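PDB 6ANY: Bm4233, isoform b from Brugia malayi, which is a secreted venom allergen-like protein of the CAP superfamily that probably binds and transports sterols, and is a vaccine candidate for lymphatic filariasis. Local coordinates for residues Glu90-Gly100 and Ile150-Leu160; Pro183-Thr192 and Ala196-Lys204. All coordinates share one frame; numbering follows the deposited sequence.

Interaction 1. Residues Glu90-Gly100 and Ile150-Leu160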
loop_
_atom_site.group_PDB
_atom_site.type_symbol
_atom_site.label_atom_id
_atom_site.label_comp_id
_atom_site.label_asym_id
_atom_site.label_seq_id
_atom_site.Cartn_x
_atom_site.Cartn_y
_atom_site.Cartn_z
ATOM N N GLU A 90 -5.778 26.335 4.990
ATOM C CA GLU A 90 -7.035 26.230 5.720
ATOM C C GLU A 90 -7.131 24.840 6.421
ATOM O O GLU A 90 -6.295 23.953 6.238
ATOM C CB GLU A 90 -8.194 26.281 4.712
ATOM C CG GLU A 90 -8.324 27.576 3.934
ATOM C CD GLU A 90 -9.340 27.466 2.804
ATOM O OE1 GLU A 90 -10.185 26.505 2.827
ATOM O OE2 GLU A 90 -9.277 28.354 1.903
ATOM N N SER A 91 -8.199 24.650 7.163
ATOM C CA SER A 91 -8.467 23.423 7.874
ATOM C C SER A 91 -8.537 22.252 6.920
ATOM O O SER A 91 -9.156 22.344 5.869
ATOM C CB SER A 91 -9.812 23.486 8.617
ATOM O OG SER A 91 -10.108 22.194 9.142
ATOM N N VAL A 92 -7.921 21.151 7.312
ATOM C CA VAL A 92 -7.982 19.891 6.541
ATOM C C VAL A 92 -9.054 18.898 6.993
ATOM O O VAL A 92 -9.037 17.739 6.566
ATOM C CB VAL A 92 -6.587 19.223 6.486
ATOM C CG1 VAL A 92 -5.610 20.217 5.849
ATOM C CG2 VAL A 92 -6.071 18.787 7.841
ATOM N N GLU A 93 -9.995 19.322 7.833
ATOM C CA GLU A 93 -10.964 18.363 8.439
ATOM C C GLU A 93 -11.813 17.722 7.379
ATOM O O GLU A 93 -12.188 16.527 7.509
ATOM C CB GLU A 93 -11.874 18.986 9.530
ATOM C CG GLU A 93 -11.423 18.875 10.999
ATOM C CD GLU A 93 -10.947 17.465 11.433
ATOM O OE1 GLU A 93 -11.840 16.590 11.613
ATOM O OE2 GLU A 93 -9.684 17.274 11.619
ATOM N N LYS A 94 -12.136 18.502 6.356
ATOM C CA LYS A 94 -12.842 17.995 5.204
ATOM C C LYS A 94 -12.077 16.908 4.404
ATOM O O LYS A 94 -12.700 16.222 3.568
ATOM C CB LYS A 94 -13.147 19.151 4.267
ATOM C CG LYS A 94 -14.009 20.268 4.854
ATOM C CD LYS A 94 -15.357 20.464 4.146
ATOM C CE LYS A 94 -16.332 21.317 4.993
ATOM N NZ LYS A 94 -16.246 22.814 4.812
ATOM N N LEU A 95 -10.744 16.811 4.578
ATOM C CA LEU A 95 -9.935 15.866 3.855
ATOM C C LEU A 95 -9.714 14.614 4.632
ATOM O O LEU A 95 -9.166 13.661 4.067
ATOM C CB LEU A 95 -8.568 16.462 3.434
ATOM C CG LEU A 95 -8.580 17.820 2.720
ATOM C CD1 LEU A 95 -7.171 18.313 2.562
ATOM C CD2 LEU A 95 -9.313 17.709 1.383
ATOM N N ARG A 96 -10.174 14.548 5.890
ATOM C CA ARG A 96 -9.874 13.378 6.693
ATOM C C ARG A 96 -10.475 12.099 6.180
ATOM O O ARG A 96 -9.826 11.054 6.266
ATOM C CB ARG A 96 -10.324 13.575 8.128
ATOM C CG ARG A 96 -9.682 12.629 9.095
ATOM C CD ARG A 96 -10.208 12.840 10.521
ATOM N NE ARG A 96 -9.725 11.735 11.342
ATOM C CZ ARG A 96 -8.593 11.669 12.034
ATOM N NH1 ARG A 96 -7.764 12.679 12.107
ATOM N NH2 ARG A 96 -8.302 10.538 12.660
ATOM N N ASN A 97 -11.724 12.174 5.709
ATOM C CA ASN A 97 -12.475 11.019 5.295
ATOM C C ASN A 97 -11.927 10.347 3.987
ATOM O O ASN A 97 -12.176 9.191 3.764
ATOM C CB ASN A 97 -14.024 11.294 5.287
ATOM C CG ASN A 97 -14.493 12.277 4.214
ATOM O OD1 ASN A 97 -13.869 12.464 3.155
ATOM N ND2 ASN A 97 -15.652 12.936 4.496
ATOM N N THR A 98 -11.196 11.078 3.153
ATOM C CA THR A 98 -10.483 10.520 2.028
ATOM C C THR A 98 -8.967 10.532 2.229
ATOM O O THR A 98 -8.191 10.439 1.261
ATOM C CB THR A 98 -10.788 11.340 0.767
ATOM O OG1 THR A 98 -10.478 12.714 1.025
ATOM C CG2 THR A 98 -12.292 11.209 0.372
ATOM N N ALA A 99 -8.479 10.676 3.456
ATOM C CA ALA A 99 -6.995 10.775 3.601
ATOM C C ALA A 99 -6.274 9.535 3.083
ATOM O O ALA A 99 -5.288 9.661 2.330
ATOM C CB ALA A 99 -6.612 11.020 5.013
ATOM N N GLY A 100 -6.767 8.342 3.462
ATOM C CA GLY A 100 -6.118 7.082 3.092
ATOM C C GLY A 100 -6.088 6.818 1.621
ATOM O O GLY A 100 -5.064 6.419 1.084
ATOM N N ILE A 150 -3.928 8.301 10.885
ATOM C CA ILE A 150 -4.163 9.614 10.316
ATOM C C ILE A 150 -4.183 10.700 11.377
ATOM O O ILE A 150 -4.795 10.553 12.480
ATOM C CB ILE A 150 -5.509 9.589 9.576
ATOM C CG1 ILE A 150 -5.401 8.688 8.340
ATOM C CG2 ILE A 150 -5.900 10.991 9.128
ATOM C CD1 ILE A 150 -6.770 8.297 7.748
ATOM N N ALA A 151 -3.597 11.826 11.026
ATOM C CA ALA A 151 -3.569 13.009 11.914
ATOM C C ALA A 151 -3.999 14.207 11.124
ATOM O O ALA A 151 -3.420 14.475 10.110
ATOM C CB ALA A 151 -2.176 13.234 12.471
ATOM N N THR A 152 -4.984 14.946 11.605
ATOM C CA THR A 152 -5.404 16.197 10.985
ATOM C C THR A 152 -5.342 17.406 11.873
ATOM O O THR A 152 -5.872 18.467 11.520
ATOM C CB THR A 152 -6.853 16.061 10.470
ATOM O OG1 THR A 152 -7.700 15.494 11.490
ATOM C CG2 THR A 152 -6.866 15.191 9.261
ATOM N N ASN A 153 -4.703 17.255 13.013
ATOM C CA ASN A 153 -4.490 18.366 13.957
ATOM C C ASN A 153 -3.171 19.060 13.753
ATOM O O ASN A 153 -2.943 20.110 14.357
ATOM C CB ASN A 153 -4.519 17.912 15.407
ATOM C CG ASN A 153 -3.459 16.902 15.675
ATOM O OD1 ASN A 153 -3.541 15.813 15.128
ATOM N ND2 ASN A 153 -2.476 17.232 16.493
ATOM N N CYS A 154 -2.324 18.506 12.878
ATOM C CA CYS A 154 -0.976 19.029 12.604
ATOM C C CYS A 154 -1.043 20.472 12.110
ATOM O O CYS A 154 -1.996 20.848 11.394
ATOM C CB CYS A 154 -0.332 18.131 11.592
ATOM S SG CYS A 154 -0.374 16.332 12.039
ATOM N N ASP A 155 -0.084 21.296 12.545
ATOM C CA ASP A 155 -0.024 22.718 12.165
ATOM C C ASP A 155 -1.311 23.477 12.343
ATOM O O ASP A 155 -1.885 24.019 11.386
ATOM C CB ASP A 155 0.398 22.826 10.680
ATOM C CG ASP A 155 1.817 22.374 10.465
ATOM O OD1 ASP A 155 2.606 22.574 11.379
ATOM O OD2 ASP A 155 2.149 21.774 9.423
ATOM N N GLY A 156 -1.815 23.457 13.543
ATOM C CA GLY A 156 -3.074 24.084 13.831
ATOM C C GLY A 156 -4.278 23.579 13.061
ATOM O O GLY A 156 -5.170 24.389 12.757
ATOM N N GLY A 157 -4.300 22.274 12.713
ATOM C CA GLY A 157 -5.341 21.714 11.853
ATOM C C GLY A 157 -5.206 21.970 10.358
ATOM O O GLY A 157 -6.169 21.795 9.609
ATOM N N ARG A 158 -4.028 22.381 9.903
ATOM C CA ARG A 158 -3.860 22.803 8.511
ATOM C C ARG A 158 -3.018 21.835 7.704
ATOM O O ARG A 158 -2.825 22.042 6.499
ATOM C CB ARG A 158 -3.276 24.217 8.435
ATOM C CG ARG A 158 -4.287 25.281 8.786
ATOM C CD ARG A 158 -3.591 26.606 9.041
ATOM N NE ARG A 158 -4.551 27.734 9.049
ATOM C CZ ARG A 158 -5.111 28.298 10.133
ATOM N NH1 ARG A 158 -4.881 27.881 11.392
ATOM N NH2 ARG A 158 -5.923 29.332 9.952
ATOM N N THR A 159 -2.544 20.796 8.362
ATOM C CA THR A 159 -1.761 19.769 7.754
ATOM C C THR A 159 -2.309 18.375 8.069
ATOM O O THR A 159 -2.633 18.056 9.201
ATOM C CB THR A 159 -0.281 19.922 8.182
ATOM O OG1 THR A 159 0.211 21.122 7.577
ATOM C CG2 THR A 159 0.577 18.757 7.717
ATOM N N LEU A 160 -2.429 17.570 7.025
ATOM C CA LEU A 160 -2.903 16.222 7.129
ATOM C C LEU A 160 -1.753 15.319 6.914
ATOM O O LEU A 160 -1.014 15.515 5.958
ATOM C CB LEU A 160 -3.962 15.942 6.102
ATOM C CG LEU A 160 -4.133 14.557 5.474
ATOM C CD1 LEU A 160 -4.587 13.552 6.525
ATOM C CD2 LEU A 160 -5.216 14.629 4.398
HETATM O O HOH W 1 -8.396 19.536 11.083
HETATM O O HOH W 2 -5.810 14.466 14.237
HETATM O O HOH W 3 -6.293 11.441 14.641
#
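V92 fits its branched side chain over the hairpin formed by residues 150-160, while T152 and R96 build a polar network beside it. CG1 of V92 lies 3.4 Å from the carbonyl O of R158. CG2 of V92 spans the turn oxygen of G157 and the strand residues T152 and L160, with CB of L160 3.9 Å from V92 CG2. A compact β-branched residue suits this place, where its two methyls meet different parts of the hairpin. Its backbone N donates to G157 O at 3.0 Å; G157 has positive phi, a conformation that glycine adopts easily.

T152 carries the polar half. OG1 sits between the backbone N and the carbonyl carbon (chi1 48°), which turns it out towards E93 and R96; it gives its proton to OE2 of E93 (2.7 Å), on the syn side of the carboxylate, and accepts from NH1 of R96 at 2.9 Å, close to the guanidinium plane. One hydroxyl thus joins an acid and a base, each crossing the threonine at about a right angle. The extended R96 chain lets CG2 of I150 pack over one guanidinium face, while NH2 turns to the backbone O of R7.

Deeper in, CD1 of L160 meets CB of A99 at 3.6 Å; alanine's small side chain allows this close approach at the start of helix 99-108. C154, where the turn begins, is disulfide-bonded to C66, just beyond helix 53-63. The contact thus packs the loop leading into a helix against a β-hairpin, as in the α-β-α sandwich of CAP proteins.

Interaction 2. Residues Pro183-Thr192 and Ala196-Lys204. With SO4 (sulfate ion), chain D.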
loop_
_atom_site.group_PDB
_atom_site.type_symbol
_atom_site.label_atom_id
_atom_site.label_comp_id
_atom_site.label_asym_id
_atom_site.label_seq_id
_atom_site.Cartn_x
_atom_site.Cartn_y
_atom_site.Cartn_z
ATOM N N PRO A 183 -3.531 -14.245 -12.895
ATOM C CA PRO A 183 -4.355 -14.137 -11.704
ATOM C C PRO A 183 -5.133 -15.436 -11.415
ATOM O O PRO A 183 -5.566 -16.113 -12.330
ATOM C CB PRO A 183 -5.278 -12.969 -12.035
ATOM C CG PRO A 183 -4.493 -12.159 -13.017
ATOM C CD PRO A 183 -3.900 -13.205 -13.871
ATOM N N CYS A 184 -5.305 -15.763 -10.141
ATOM C CA CYS A 184 -5.966 -16.996 -9.764
ATOM C C CYS A 184 -7.477 -17.006 -10.210
ATOM O O CYS A 184 -8.219 -15.976 -10.133
ATOM C CB CYS A 184 -5.849 -17.207 -8.256
ATOM S SG CYS A 184 -6.823 -16.058 -7.236
ATOM N N LYS A 185 -7.879 -18.156 -10.720
ATOM C CA LYS A 185 -9.234 -18.441 -11.117
ATOM C C LYS A 185 -9.909 -19.424 -10.169
ATOM O O LYS A 185 -11.131 -19.451 -10.098
ATOM C CB LYS A 185 -9.260 -18.992 -12.529
ATOM C CG LYS A 185 -9.140 -17.894 -13.580
ATOM C CD LYS A 185 -8.249 -18.319 -14.744
ATOM C CE LYS A 185 -8.931 -19.211 -15.722
ATOM N NZ LYS A 185 -9.253 -18.447 -16.953
ATOM N N THR A 186 -9.098 -20.228 -9.482
ATOM C CA THR A 186 -9.609 -21.190 -8.575
ATOM C C THR A 186 -8.639 -21.353 -7.398
ATOM O O THR A 186 -7.485 -20.989 -7.496
ATOM C CB THR A 186 -9.838 -22.553 -9.302
ATOM O OG1 THR A 186 -10.415 -23.410 -8.347
ATOM C CG2 THR A 186 -8.561 -23.204 -9.769
ATOM N N ASP A 187 -9.088 -21.954 -6.296
ATOM C CA ASP A 187 -8.212 -22.033 -5.106
ATOM C C ASP A 187 -6.865 -22.665 -5.305
ATOM O O ASP A 187 -5.852 -22.231 -4.684
ATOM C CB ASP A 187 -8.931 -22.723 -3.929
ATOM C CG ASP A 187 -10.164 -21.916 -3.408
ATOM O OD1 ASP A 187 -10.209 -20.680 -3.586
ATOM O OD2 ASP A 187 -11.069 -22.500 -2.787
ATOM N N SER A 188 -6.831 -23.715 -6.114
ATOM C CA SER A 188 -5.642 -24.516 -6.323
ATOM C C SER A 188 -4.551 -23.749 -7.069
ATOM O O SER A 188 -3.390 -24.117 -6.986
ATOM C CB SER A 188 -5.982 -25.827 -7.078
ATOM O OG SER A 188 -6.483 -25.543 -8.358
ATOM N N ASP A 189 -4.937 -22.689 -7.781
ATOM C CA ASP A 189 -4.003 -21.785 -8.420
ATOM C C ASP A 189 -3.160 -21.021 -7.417
ATOM O O ASP A 189 -2.068 -20.593 -7.744
ATOM C CB ASP A 189 -4.725 -20.727 -9.279
ATOM C CG ASP A 189 -5.345 -21.293 -10.544
ATOM O OD1 ASP A 189 -4.975 -22.410 -11.049
ATOM O OD2 ASP A 189 -6.209 -20.571 -11.028
ATOM N N CYS A 190 -3.664 -20.818 -6.224
ATOM C CA CYS A 190 -2.945 -20.026 -5.245
ATOM C C CYS A 190 -2.025 -20.860 -4.406
ATOM O O CYS A 190 -2.413 -21.897 -3.954
ATOM C CB CYS A 190 -3.914 -19.293 -4.334
ATOM S SG CYS A 190 -4.856 -18.038 -5.223
ATOM N N ASN A 191 -0.835 -20.394 -4.059
ATOM C CA ASN A 191 -0.070 -21.215 -3.123
ATOM C C ASN A 191 -0.811 -21.174 -1.777
ATOM O O ASN A 191 -0.826 -22.180 -1.069
ATOM C CB ASN A 191 1.369 -20.756 -2.922
ATOM C CG ASN A 191 2.161 -20.782 -4.185
ATOM O OD1 ASN A 191 1.944 -21.621 -5.050
ATOM N ND2 ASN A 191 3.089 -19.851 -4.305
ATOM N N THR A 192 -1.401 -20.034 -1.384
ATOM C CA THR A 192 -2.132 -20.093 -0.112
ATOM C C THR A 192 -3.327 -21.038 -0.153
ATOM O O THR A 192 -3.930 -21.319 0.889
ATOM C CB THR A 192 -2.752 -18.695 0.188
ATOM O OG1 THR A 192 -3.644 -18.346 -0.861
ATOM C CG2 THR A 192 -1.683 -17.643 0.304
ATOM N N ALA A 196 -9.498 -15.388 -4.263
ATOM C CA ALA A 196 -10.588 -14.470 -4.361
ATOM C C ALA A 196 -10.848 -14.308 -5.828
ATOM O O ALA A 196 -10.099 -13.606 -6.513
ATOM C CB ALA A 196 -10.196 -13.157 -3.756
ATOM N N LYS A 197 -11.862 -14.994 -6.328
ATOM C CA LYS A 197 -12.091 -15.161 -7.765
ATOM C C LYS A 197 -12.504 -13.816 -8.444
ATOM O O LYS A 197 -12.090 -13.574 -9.558
ATOM C CB LYS A 197 -13.119 -16.262 -8.015
ATOM C CG LYS A 197 -13.407 -16.601 -9.483
ATOM C CD LYS A 197 -14.258 -17.889 -9.604
ATOM C CE LYS A 197 -14.434 -18.361 -11.052
ATOM N NZ LYS A 197 -13.102 -18.589 -11.694
ATOM N N LYS A 198 -13.302 -12.991 -7.773
ATOM C CA LYS A 198 -13.670 -11.700 -8.309
ATOM C C LYS A 198 -12.468 -10.838 -8.609
ATOM O O LYS A 198 -12.429 -10.229 -9.655
ATOM C CB LYS A 198 -14.605 -10.899 -7.381
ATOM C CG LYS A 198 -16.088 -11.201 -7.575
ATOM C CD LYS A 198 -16.931 -10.421 -6.568
ATOM C CE LYS A 198 -16.784 -10.964 -5.140
ATOM N NZ LYS A 198 -17.956 -11.793 -4.731
ATOM N N SER A 199 -11.480 -10.839 -7.725
ATOM C CA SER A 199 -10.328 -9.982 -7.918
ATOM C C SER A 199 -9.163 -10.698 -8.575
ATOM O O SER A 199 -8.276 -10.054 -9.106
ATOM C CB SER A 199 -9.929 -9.358 -6.576
ATOM O OG SER A 199 -9.524 -10.322 -5.660
ATOM N N GLY A 200 -9.099 -12.030 -8.478
ATOM C CA GLY A 200 -7.943 -12.781 -8.972
ATOM C C GLY A 200 -6.784 -12.709 -7.981
ATOM O O GLY A 200 -5.654 -13.047 -8.298
ATOM N N LEU A 201 -7.026 -12.271 -6.752
ATOM C CA LEU A 201 -5.966 -12.197 -5.733
ATOM C C LEU A 201 -6.096 -13.347 -4.790
ATOM O O LEU A 201 -7.193 -13.834 -4.566
ATOM C CB LEU A 201 -6.098 -10.896 -4.918
ATOM C CG LEU A 201 -6.084 -9.537 -5.619
ATOM C CD1 LEU A 201 -6.552 -8.467 -4.664
ATOM C CD2 LEU A 201 -4.725 -9.187 -6.107
ATOM N N CYS A 202 -4.968 -13.800 -4.252
ATOM C CA CYS A 202 -4.924 -14.923 -3.327
ATOM C C CYS A 202 -5.154 -14.480 -1.921
ATOM O O CYS A 202 -4.621 -13.460 -1.494
ATOM C CB CYS A 202 -3.588 -15.691 -3.428
ATOM S SG CYS A 202 -3.350 -16.378 -5.086
ATOM N N ARG A 203 -5.955 -15.233 -1.188
ATOM C CA ARG A 203 -6.333 -14.897 0.178
ATOM C C ARG A 203 -5.334 -15.453 1.194
ATOM O O ARG A 203 -4.856 -16.577 1.070
ATOM C CB ARG A 203 -7.695 -15.459 0.487
ATOM C CG ARG A 203 -8.840 -14.777 -0.224
ATOM C CD ARG A 203 -10.163 -15.149 0.378
ATOM N NE ARG A 203 -11.286 -14.608 -0.429
ATOM C CZ ARG A 203 -11.775 -13.362 -0.288
ATOM N NH1 ARG A 203 -11.258 -12.554 0.617
ATOM N NH2 ARG A 203 -12.790 -12.912 -0.987
ATOM N N LYS A 204 -5.009 -14.647 2.196
ATOM C CA LYS A 204 -4.079 -15.020 3.258
ATOM C C LYS A 204 -4.498 -14.327 4.533
ATOM O O LYS A 204 -4.519 -13.102 4.583
ATOM C CB LYS A 204 -2.653 -14.643 2.893
ATOM C CG LYS A 204 -1.641 -15.241 3.898
ATOM C CD LYS A 204 -0.518 -15.893 3.154
ATOM C CE LYS A 204 0.840 -15.586 3.721
ATOM N NZ LYS A 204 0.871 -16.054 5.110
HETATM S S SO4 D . -14.679 -14.594 -4.133
HETATM O O1 SO4 D . -15.942 -14.540 -3.375
HETATM O O2 SO4 D . -13.774 -13.656 -3.465
HETATM O O3 SO4 D . -14.007 -15.919 -4.189
HETATM O O4 SO4 D . -14.985 -14.030 -5.459
HETATM O O HOH W 4 -10.240 -14.712 -11.200
#
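C184 and C202 bring their sulfurs together in the dense part of this contact, where two disulfides lie side by side. SG of C202 is bonded to SG of C190, with a C-S-S-C torsion of -81°, near the relaxed value for a disulfide. C184 SG, paired with C195, lies 4.1 Å from SG of C202 and 3.4 Å from G200 O; its chi1 of 70° sets the sulfur between the backbone N and the carbonyl carbon. G200 fits closely beside P183: having no side chain, G200 lets CB of P183 come within 3.8 Å of G200 O. The same oxygen accepts a weak bond from C184 N. With positive phi, G200 also serves the G1 β-bulge that it and L201 form opposite A196.

Towards solvent the packing gives way to long polar side chains. K197 stays extended as far as CE and then bends, so that NZ donates a hydrogen bond to K185 O at 2.7 Å, in the carbonyl plane on a lone pair. A water bridges C184 O and K197 O nearby. A sulfate, probably from the crystallisation liquor, accepts from the backbone N of K197 and K198 and from NH2 of R203, one face of whose guanidinium, near its rim, rests on CB of A196. At the other end, T192 OG1 donates to R203 O at 2.9 Å, tilted from the carbonyl plane, while its methyl touches CD of K204, an aliphatic part of a lysine that suits such a half-exposed place.

Two adjoining disulfides holding short loops and a two-stranded antiparallel ribbon are characteristic of a small cysteine-rich module, here at the C-terminal end of a CAP protein.

Overall arrangement
Interaction 1 and interaction 2 stand on opposite sides of the chain's centre, with their own centres about 37 Å apart and nearest atoms about 16 Å apart, and share no secondary-structure element. Both are partly buried, but their chemistry differs. Residues 90-100 and 150-160 join a loop and helix start to the main sheet through aliphatic packing beside a hydroxyl-centred polar network; their single disulfide cysteine pairs outside the contact. Between 183-192 and 196-204, where regular structure is sparse, a disulfide crosses the contact directly and a second lies against it. Charged groups fringe both, but in interaction 2 they include lysines and an arginine beside a bound sulfate.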